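Local coordinates for extracellular solute-binding protein family 5 (Brucella melitensis, PDB 4ONY), which probably binds peptides or related solutes in the periplasm and delivers them to an ABC transporter for uptake, at residues Ala308-Phe313 / Asp555-Leu560. Sequence-based numbering, arbitrary orientation.
Sequences ADMLGF and DYYVPL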
loop_
_atom_site.group_PDB
_atom_site.type_symbol
_atom_site.label_atom_id
_atom_site.label_comp_id
_atom_site.label_asym_id
_atom_site.label_seq_id
_atom_site.Cartn_x
_atom_site.Cartn_y
_atom_site.Cartn_z
ATOM N N ALA A 308 6.563 -5.568 1.022
ATOM C CA ALA A 308 6.871 -5.053 -0.299
ATOM C C ALA A 308 5.748 -5.519 -1.237
ATOM O O ALA A 308 5.291 -6.682 -1.143
ATOM C CB ALA A 308 8.210 -5.605 -0.743
ATOM N N ASP A 309 5.265 -4.635 -2.100
ATOM C CA ASP A 309 4.177 -4.959 -3.002
ATOM C C ASP A 309 4.617 -6.133 -3.895
ATOM O O ASP A 309 5.763 -6.174 -4.352
ATOM C CB ASP A 309 3.823 -3.746 -3.857
ATOM C CG ASP A 309 3.049 -2.675 -3.088
ATOM O OD1 ASP A 309 2.603 -2.880 -1.918
ATOM O OD2 ASP A 309 2.870 -1.629 -3.695
ATOM N N MET A 310 3.717 -7.070 -4.138
ATOM C CA MET A 310 3.972 -8.117 -5.140
ATOM C C MET A 310 4.067 -7.546 -6.565
ATOM O O MET A 310 3.283 -6.674 -6.963
ATOM C CB MET A 310 2.862 -9.149 -5.094
ATOM C CG MET A 310 2.985 -10.301 -6.082
ATOM S SD MET A 310 4.481 -11.301 -6.118
ATOM C CE MET A 310 4.253 -12.160 -4.558
ATOM N N LEU A 311 5.076 -8.014 -7.297
ATOM C CA LEU A 311 5.142 -7.933 -8.733
ATOM C C LEU A 311 5.419 -9.375 -9.186
ATOM O O LEU A 311 6.345 -10.014 -8.703
ATOM C CB LEU A 311 6.285 -7.009 -9.202
ATOM C CG LEU A 311 6.544 -6.944 -10.702
ATOM C CD1 LEU A 311 5.355 -6.359 -11.462
ATOM C CD2 LEU A 311 7.763 -6.098 -11.005
ATOM N N GLY A 312 4.642 -9.867 -10.136
ATOM C CA GLY A 312 4.846 -11.217 -10.650
ATOM C C GLY A 312 4.245 -11.433 -12.001
ATOM O O GLY A 312 3.392 -10.631 -12.431
ATOM N N PHE A 313 4.645 -12.528 -12.673
ATOM C CA PHE A 313 3.901 -12.982 -13.834
ATOM C C PHE A 313 2.693 -13.704 -13.302
ATOM O O PHE A 313 2.795 -14.426 -12.308
ATOM C CB PHE A 313 4.711 -13.911 -14.712
ATOM C CG PHE A 313 5.850 -13.267 -15.412
ATOM C CD1 PHE A 313 5.635 -12.439 -16.504
ATOM C CD2 PHE A 313 7.158 -13.533 -15.033
ATOM C CE1 PHE A 313 6.684 -11.872 -17.196
ATOM C CE2 PHE A 313 8.230 -12.969 -15.753
ATOM C CZ PHE A 313 7.982 -12.138 -16.837
ATOM N N ASP A 555 0.878 -21.695 -7.179
ATOM C CA ASP A 555 1.622 -21.080 -8.287
ATOM C C ASP A 555 0.698 -20.253 -9.220
ATOM O O ASP A 555 0.645 -20.444 -10.449
ATOM C CB ASP A 555 2.431 -22.130 -9.049
ATOM C CG ASP A 555 3.552 -22.688 -8.210
ATOM O OD1 ASP A 555 4.643 -22.047 -8.167
ATOM O OD2 ASP A 555 3.344 -23.751 -7.590
ATOM N N TYR A 556 -0.006 -19.296 -8.610
ATOM C CA TYR A 556 -0.834 -18.381 -9.365
ATOM C C TYR A 556 -0.022 -17.243 -9.959
ATOM O O TYR A 556 -0.359 -16.763 -11.024
ATOM C CB TYR A 556 -1.947 -17.843 -8.470
ATOM C CG TYR A 556 -2.853 -18.935 -7.913
ATOM C CD1 TYR A 556 -3.607 -19.712 -8.761
ATOM C CD2 TYR A 556 -2.943 -19.175 -6.577
ATOM C CE1 TYR A 556 -4.432 -20.705 -8.299
ATOM C CE2 TYR A 556 -3.785 -20.143 -6.085
ATOM C CZ TYR A 556 -4.538 -20.907 -6.930
ATOM O OH TYR A 556 -5.342 -21.907 -6.420
ATOM N N TYR A 557 1.036 -16.839 -9.248
ATOM C CA TYR A 557 2.011 -15.870 -9.679
ATOM C C TYR A 557 3.372 -16.546 -9.765
ATOM O O TYR A 557 3.640 -17.520 -9.042
ATOM C CB TYR A 557 2.122 -14.718 -8.683
ATOM C CG TYR A 557 1.036 -13.649 -8.733
ATOM C CD1 TYR A 557 -0.295 -13.979 -8.725
ATOM C CD2 TYR A 557 1.358 -12.311 -8.767
ATOM C CE1 TYR A 557 -1.271 -12.996 -8.724
ATOM C CE2 TYR A 557 0.386 -11.343 -8.787
ATOM C CZ TYR A 557 -0.918 -11.695 -8.761
ATOM O OH TYR A 557 -1.890 -10.757 -8.793
ATOM N N VAL A 558 4.225 -16.068 -10.673
ATOM C CA VAL A 558 5.661 -16.319 -10.612
ATOM C C VAL A 558 6.192 -15.035 -9.964
ATOM O O VAL A 558 6.235 -13.989 -10.595
ATOM C CB VAL A 558 6.307 -16.457 -11.986
ATOM C CG1 VAL A 558 7.788 -16.765 -11.853
ATOM C CG2 VAL A 558 5.584 -17.528 -12.816
ATOM N N PRO A 559 6.550 -15.104 -8.690
ATOM C CA PRO A 559 6.923 -13.880 -7.982
ATOM C C PRO A 559 8.257 -13.344 -8.525
ATOM O O PRO A 559 9.202 -14.118 -8.758
ATOM C CB PRO A 559 6.997 -14.349 -6.530
ATOM C CG PRO A 559 7.427 -15.790 -6.611
ATOM C CD PRO A 559 6.759 -16.319 -7.873
ATOM N N LEU A 560 8.356 -12.023 -8.700
ATOM C CA LEU A 560 9.536 -11.429 -9.304
ATOM C C LEU A 560 10.423 -10.824 -8.234
ATOM O O LEU A 560 11.140 -11.575 -7.571
ATOM C CB LEU A 560 9.121 -10.439 -10.398
ATOM C CG LEU A 560 8.515 -11.103 -11.640
ATOM C CD1 LEU A 560 7.971 -10.117 -12.682
ATOM C CD2 LEU A 560 9.524 -12.037 -12.275
#
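Phe-313 and Val-558 form an antiparallel hydrogen-bonded pair, an instructive case of two short strands distant in sequence joined by backbone bonds and by apolar side chains. Val-558 N donates to Phe-313 O over 2.7 Å, and Phe-313 N returns a more bent bond to Val-558 O (3.0 Å, 139° at the hydrogen). Beyond the non-hydrogen-bonded pair Gly-312 and Pro-559, Leu-560 N reaches Leu-311 O at 2.8 Å. Phe-313 O also receives a CA-H...O contact from Tyr-557 CA. The three N-H...O bonds set strand 557-562 beside strand 310-315 within a mixed sheet of the periplasmic binding protein fold, where strand 484-489 flanks the latter on its other side. Apolar contacts fall into two groups. Round the Phe-313 ring, Val-558, which shares a face of the sheet with Phe-313, brings its CB to 4.1 Å from Phe-313 CB, while Leu-560 puts CD1 over the rim of one face of the phenyl ring and CD2 3.8 Å from Phe-313 CE2. In the second group, Met-310 has CG anti to its backbone N (chi1 180°), 3.7 Å from Tyr-557 CD2; its bent chain then lays SD beside Pro-559 CB, in an oblique Met-aromatic contact with the tyrosine ring, which Phe-355 meets edge-to-face.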